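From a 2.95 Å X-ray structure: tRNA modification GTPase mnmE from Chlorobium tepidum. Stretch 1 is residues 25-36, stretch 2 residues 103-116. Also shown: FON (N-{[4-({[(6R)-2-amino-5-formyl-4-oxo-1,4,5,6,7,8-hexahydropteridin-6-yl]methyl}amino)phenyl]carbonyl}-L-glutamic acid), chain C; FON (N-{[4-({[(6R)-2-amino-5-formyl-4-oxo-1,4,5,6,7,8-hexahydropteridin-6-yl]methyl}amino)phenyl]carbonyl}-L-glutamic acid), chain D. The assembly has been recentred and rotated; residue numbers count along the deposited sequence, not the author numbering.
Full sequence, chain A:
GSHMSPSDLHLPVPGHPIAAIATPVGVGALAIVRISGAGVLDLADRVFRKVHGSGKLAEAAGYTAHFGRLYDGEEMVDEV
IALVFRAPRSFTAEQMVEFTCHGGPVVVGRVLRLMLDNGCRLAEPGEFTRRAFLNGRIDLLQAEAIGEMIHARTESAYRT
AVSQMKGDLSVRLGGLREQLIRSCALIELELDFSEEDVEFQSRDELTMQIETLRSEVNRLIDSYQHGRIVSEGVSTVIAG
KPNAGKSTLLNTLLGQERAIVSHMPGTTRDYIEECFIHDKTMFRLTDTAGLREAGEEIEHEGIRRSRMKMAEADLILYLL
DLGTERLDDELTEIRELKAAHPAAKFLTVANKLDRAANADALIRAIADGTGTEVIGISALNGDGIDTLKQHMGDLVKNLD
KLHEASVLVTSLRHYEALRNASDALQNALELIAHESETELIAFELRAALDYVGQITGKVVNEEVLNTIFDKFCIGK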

# COMPACT_ATOMS: atom_id res chain seq x y z
N VAL A 25 -2.37 0.66 2.46
CA VAL A 25 -2.24 2.08 2.77
C VAL A 25 -0.95 2.63 2.18
O VAL A 25 0.08 1.95 2.19
N GLY A 26 -1.00 3.85 1.67
CA GLY A 26 0.21 4.51 1.25
C GLY A 26 0.17 5.18 -0.10
O GLY A 26 -0.89 5.55 -0.60
N VAL A 27 1.35 5.33 -0.68
CA VAL A 27 1.50 6.07 -1.92
C VAL A 27 1.84 5.10 -3.03
O VAL A 27 2.80 4.32 -2.93
N GLY A 28 1.04 5.14 -4.08
CA GLY A 28 1.27 4.33 -5.27
C GLY A 28 0.64 4.92 -6.51
O GLY A 28 -0.05 5.94 -6.44
N ALA A 29 0.90 4.28 -7.65
CA ALA A 29 0.26 4.66 -8.90
C ALA A 29 -1.26 4.49 -8.82
O ALA A 29 -2.01 5.36 -9.24
N LEU A 30 -1.71 3.37 -8.28
CA LEU A 30 -3.13 3.07 -8.30
C LEU A 30 -3.61 2.52 -6.98
O LEU A 30 -2.84 1.91 -6.24
N ALA A 31 -4.90 2.72 -6.70
CA ALA A 31 -5.58 2.13 -5.56
C ALA A 31 -6.93 1.59 -6.02
O ALA A 31 -7.45 2.01 -7.06
N ILE A 32 -7.51 0.68 -5.24
CA ILE A 32 -8.82 0.11 -5.54
C ILE A 32 -9.79 0.33 -4.38
O ILE A 32 -9.58 -0.19 -3.28
N VAL A 33 -10.85 1.10 -4.61
CA VAL A 33 -11.99 1.11 -3.69
C VAL A 33 -12.98 0.09 -4.23
O VAL A 33 -13.39 0.18 -5.39
N ARG A 34 -13.36 -0.90 -3.40
CA ARG A 34 -14.32 -1.91 -3.85
C ARG A 34 -15.61 -1.94 -3.04
O ARG A 34 -15.60 -2.05 -1.82
N ILE A 35 -16.74 -1.80 -3.75
CA ILE A 35 -18.05 -1.80 -3.10
C ILE A 35 -18.88 -3.01 -3.53
O ILE A 35 -18.74 -3.49 -4.66
N SER A 36 -19.72 -3.51 -2.63
CA SER A 36 -20.47 -4.73 -2.87
C SER A 36 -21.79 -4.72 -2.11
O SER A 36 -21.92 -4.06 -1.09
N GLY A 103 -3.46 6.43 -6.95
CA GLY A 103 -3.09 5.87 -5.65
C GLY A 103 -2.55 6.85 -4.63
O GLY A 103 -1.62 6.52 -3.90
N GLY A 104 -3.13 8.04 -4.56
CA GLY A 104 -2.78 9.02 -3.54
C GLY A 104 -3.70 8.91 -2.34
O GLY A 104 -4.91 8.80 -2.51
N PRO A 105 -3.13 8.94 -1.12
CA PRO A 105 -3.91 8.82 0.12
C PRO A 105 -5.08 9.79 0.20
O PRO A 105 -6.17 9.39 0.61
N VAL A 106 -4.87 11.04 -0.21
CA VAL A 106 -5.94 12.04 -0.18
C VAL A 106 -7.05 11.68 -1.17
O VAL A 106 -8.23 11.72 -0.83
N VAL A 107 -6.64 11.31 -2.39
CA VAL A 107 -7.57 10.91 -3.45
C VAL A 107 -8.38 9.70 -3.03
O VAL A 107 -9.60 9.76 -2.98
N VAL A 108 -7.69 8.60 -2.74
CA VAL A 108 -8.35 7.35 -2.41
C VAL A 108 -9.36 7.53 -1.28
O VAL A 108 -10.47 7.02 -1.35
N GLY A 109 -8.98 8.31 -0.26
CA GLY A 109 -9.85 8.62 0.86
C GLY A 109 -11.08 9.39 0.44
O GLY A 109 -12.17 9.18 0.97
N ARG A 110 -10.91 10.29 -0.52
CA ARG A 110 -12.02 11.03 -1.10
C ARG A 110 -13.00 10.09 -1.78
O ARG A 110 -14.22 10.24 -1.63
N VAL A 111 -12.46 9.12 -2.53
CA VAL A 111 -13.27 8.14 -3.23
C VAL A 111 -14.09 7.33 -2.24
O VAL A 111 -15.31 7.19 -2.40
N LEU A 112 -13.43 6.80 -1.21
CA LEU A 112 -14.12 6.02 -0.19
C LEU A 112 -15.26 6.82 0.44
O LEU A 112 -16.35 6.30 0.65
N ARG A 113 -15.00 8.09 0.72
CA ARG A 113 -16.00 8.96 1.33
C ARG A 113 -17.20 9.13 0.40
O ARG A 113 -18.34 9.13 0.85
N LEU A 114 -16.92 9.27 -0.90
CA LEU A 114 -17.96 9.47 -1.91
C LEU A 114 -18.93 8.29 -1.91
O LEU A 114 -20.15 8.49 -1.88
N MET A 115 -18.38 7.08 -1.94
CA MET A 115 -19.15 5.85 -1.76
C MET A 115 -19.97 5.87 -0.47
O MET A 115 -21.16 5.56 -0.48
N LEU A 116 -19.32 6.26 0.63
CA LEU A 116 -19.94 6.25 1.95
C LEU A 116 -21.07 7.26 2.07
O LEU A 116 -22.06 7.02 2.77

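The tightest part of this contact is built by a residue with no side chain: Gly103 lies against the turn that leads into strand 30-36, its CA only 3.9 Å from the CA of Leu30. A CB here would fall 2.4 Å from Gly28 O and 2.8 Å from Leu30 N, so the close approach depends on glycine. Two backbone hydrogen bonds fasten it, from Gly28 N to Gly103 O (3.0 Å) and from Gly103 N to Ala29 O (2.9 Å). Next to it, Gly104 occupies the N-cap position just before helix 105-116, which runs nearly parallel to the strand, at 12°.

Beyond this junction the packing is apolar. On the strand, Ala31, Val33 and Ile35 point toward the helix, as expected for alternation in an extended chain, and they meet Val108, Val111 and Met115, which recur along one helical face. The small Ala31 places CB 3.8 Å from Val108 CG2, with Val108 in the p rotamer. Val33, in t, is the centre of the apolar patch: its CG2 lies 3.5 Å from CG1 of Val111, also t, and 4.0 Å from Val108 CG2, while its CG1 reaches Met115 CG at 4.3 Å and Leu112 CD1 at 4.4 Å. Farther along, Ile35 (chi1 p, chi2 t) brings CG2 within 3.3 Å of Met115 CG; the methionine's chi1 and chi2 are both off the standard wells. At the other end, Val27 CG2 rests 3.9 Å from Pro105 CD at a more open edge.

The alternate strand residues Leu30, Ile32 and Arg34 point away. Leu30 (m, t) carries CD2 to 3.4 Å from O3 of the chain C FON, and Arg34 NH2 donates a weak hydrogen bond to O4 of the chain D FON (3.1 Å, 128°). One strand thus packs on the helix while Leu30 and Arg34, which point away from it, each contact a different folate ligand.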

# COMPACT_ATOMS: atom_id res chain seq x y z
CB VAL A 25 -2.22 2.31 4.30
CG1 VAL A 25 -2.46 3.78 4.63
CG2 VAL A 25 -3.26 1.43 5.00
CB VAL A 27 2.59 7.16 -1.77
CG1 VAL A 27 2.98 7.73 -3.11
CG2 VAL A 27 2.10 8.27 -0.86
CB ALA A 29 0.81 3.85 -10.03
CB LEU A 30 -3.44 2.04 -9.38
CG LEU A 30 -3.00 2.28 -10.82
CD1 LEU A 30 -3.19 1.00 -11.58
CD2 LEU A 30 -3.78 3.42 -11.43
CB ALA A 31 -5.77 3.17 -4.50
CB ILE A 32 -8.74 -1.41 -5.79
CG1 ILE A 32 -7.81 -1.74 -6.95
CG2 ILE A 32 -10.13 -2.01 -6.02
CD1 ILE A 32 -7.34 -3.18 -6.94
CB VAL A 33 -12.66 2.49 -3.59
CG1 VAL A 33 -13.91 2.41 -2.74
CG2 VAL A 33 -11.69 3.53 -3.01
CB ARG A 34 -13.69 -3.32 -3.98
CG ARG A 34 -13.12 -3.91 -2.71
CD ARG A 34 -13.57 -5.36 -2.54
NE ARG A 34 -12.79 -6.34 -3.28
CZ ARG A 34 -12.23 -7.42 -2.74
NH1 ARG A 34 -12.34 -7.67 -1.44
NH2 ARG A 34 -11.55 -8.27 -3.49
CB ILE A 35 -18.81 -0.48 -3.34
CG1 ILE A 35 -19.44 -0.43 -4.73
CG2 ILE A 35 -17.85 0.69 -3.19
CD1 ILE A 35 -20.50 0.67 -4.89
CB SER A 36 -19.65 -5.96 -2.47
OG SER A 36 -20.38 -7.16 -2.68
CB PRO A 105 -2.89 9.12 1.21
CG PRO A 105 -1.60 8.70 0.61
CD PRO A 105 -1.69 9.10 -0.84
CB VAL A 106 -5.42 13.48 -0.43
CG1 VAL A 106 -6.56 14.49 -0.34
CG2 VAL A 106 -4.35 13.84 0.58
CB VAL A 107 -6.84 10.53 -4.76
CG1 VAL A 107 -7.73 10.83 -5.95
CG2 VAL A 107 -5.53 11.27 -4.89
CB VAL A 108 -7.34 6.20 -2.13
CG1 VAL A 108 -6.56 6.43 -0.87
CG2 VAL A 108 -8.05 4.87 -2.04
CB ARG A 110 -11.51 12.07 -2.09
CG ARG A 110 -11.69 13.50 -1.65
CD ARG A 110 -13.16 13.90 -1.70
NE ARG A 110 -13.32 15.31 -2.06
CZ ARG A 110 -14.46 15.85 -2.49
NH1 ARG A 110 -15.56 15.11 -2.60
NH2 ARG A 110 -14.50 17.14 -2.80
CB VAL A 111 -12.41 7.18 -4.09
CG1 VAL A 111 -13.29 6.14 -4.79
CG2 VAL A 111 -11.59 7.96 -5.11
CB LEU A 112 -13.16 5.51 0.88
CG LEU A 112 -13.80 4.69 2.02
CD1 LEU A 112 -14.41 3.38 1.51
CD2 LEU A 112 -12.81 4.43 3.13
CB ARG A 113 -15.41 10.32 1.67
CG ARG A 113 -16.05 10.96 2.89
CD ARG A 113 -16.43 12.42 2.64
NE ARG A 113 -15.32 13.26 2.20
CZ ARG A 113 -15.39 14.57 1.99
NH1 ARG A 113 -14.32 15.24 1.59
NH2 ARG A 113 -16.54 15.21 2.19
CB LEU A 114 -17.33 9.67 -3.29
CG LEU A 114 -18.25 10.10 -4.44
CD1 LEU A 114 -18.80 11.48 -4.21
CD2 LEU A 114 -17.49 10.05 -5.75
CB MET A 115 -18.21 4.65 -1.76
CG MET A 115 -17.94 4.00 -3.13
SD MET A 115 -18.13 5.01 -4.61
CE MET A 115 -19.90 4.94 -4.85
CB LEU A 116 -18.90 6.51 3.03
CG LEU A 116 -17.85 5.43 3.31
CD1 LEU A 116 -16.75 5.97 4.18
CD2 LEU A 116 -18.48 4.20 3.94
N1 FON C . -7.51 2.00 -13.35
C2 FON C . -6.91 1.02 -14.05
NA2 FON C . -7.35 -0.25 -13.90
N3 FON C . -5.87 1.27 -14.89
C4 FON C . -5.38 2.51 -15.09
O4 FON C . -4.43 2.67 -15.88
C4A FON C . -6.01 3.63 -14.33
N5 FON C . -5.70 5.00 -14.37
C6 FON C . -6.94 5.81 -14.35
C7 FON C . -7.37 5.68 -12.89
N8 FON C . -7.74 4.28 -12.72
C8A FON C . -7.13 3.29 -13.43
C9 FON C . -6.80 7.26 -14.81
N10 FON C . -6.15 7.38 -16.11
C11 FON C . -7.22 5.77 -19.81
C12 FON C . -7.10 7.14 -19.61
C13 FON C . -6.75 7.66 -18.37
C14 FON C . -6.52 6.81 -17.29
C15 FON C . -6.61 5.42 -17.49
C16 FON C . -6.97 4.90 -18.74
C FON C . -7.60 5.27 -21.18
O FON C . -7.81 4.07 -21.35
N FON C . -7.67 6.16 -22.17
CA FON C . -8.61 6.18 -23.29
CB FON C . -10.06 6.41 -22.82
CG FON C . -11.11 6.17 -23.90
CD FON C . -12.36 5.53 -23.32
OE1 FON C . -12.36 4.30 -23.10
OE2 FON C . -13.36 6.25 -23.09
CT FON C . -8.21 7.26 -24.26
O1 FON C . -8.20 7.00 -25.49
O2 FON C . -7.90 8.38 -23.80
CP1 FON C . -4.52 5.44 -14.41
O3 FON C . -4.09 6.14 -13.51
N1 FON D . -9.17 -8.77 -8.80
C2 FON D . -10.27 -7.99 -8.76
NA2 FON D . -10.35 -6.93 -9.60
N3 FON D . -11.30 -8.24 -7.90
C4 FON D . -11.29 -9.28 -7.04
O4 FON D . -12.26 -9.44 -6.28
C4A FON D . -10.09 -10.16 -7.04
N5 FON D . -9.85 -11.31 -6.27
C6 FON D . -9.21 -12.36 -7.08
C7 FON D . -7.79 -11.82 -7.23
N8 FON D . -7.90 -10.62 -8.04
C8A FON D . -9.01 -9.84 -8.00
C9 FON D . -9.27 -13.78 -6.52
N10 FON D . -10.62 -14.18 -6.15
C11 FON D . -14.08 -14.41 -8.47
C12 FON D . -13.56 -15.53 -7.82
C13 FON D . -12.40 -15.43 -7.06
C14 FON D . -11.73 -14.21 -6.94
C15 FON D . -12.27 -13.08 -7.58
C16 FON D . -13.43 -13.18 -8.34
C FON D . -15.35 -14.57 -9.28
O FON D . -15.76 -13.64 -9.95
N FON D . -15.98 -15.75 -9.22
CA FON D . -16.68 -16.44 -10.30
CB FON D . -15.74 -16.87 -11.42
CG FON D . -16.45 -17.35 -12.69
CD FON D . -15.71 -16.92 -13.94
OE1 FON D . -15.85 -15.74 -14.35
OE2 FON D . -14.98 -17.75 -14.53
CT FON D . -17.39 -17.65 -9.73
O1 FON D . -18.58 -17.87 -10.07
O2 FON D . -16.76 -18.39 -8.95
CP1 FON D . -10.13 -11.39 -5.04
O3 FON D . -9.26 -11.55 -4.21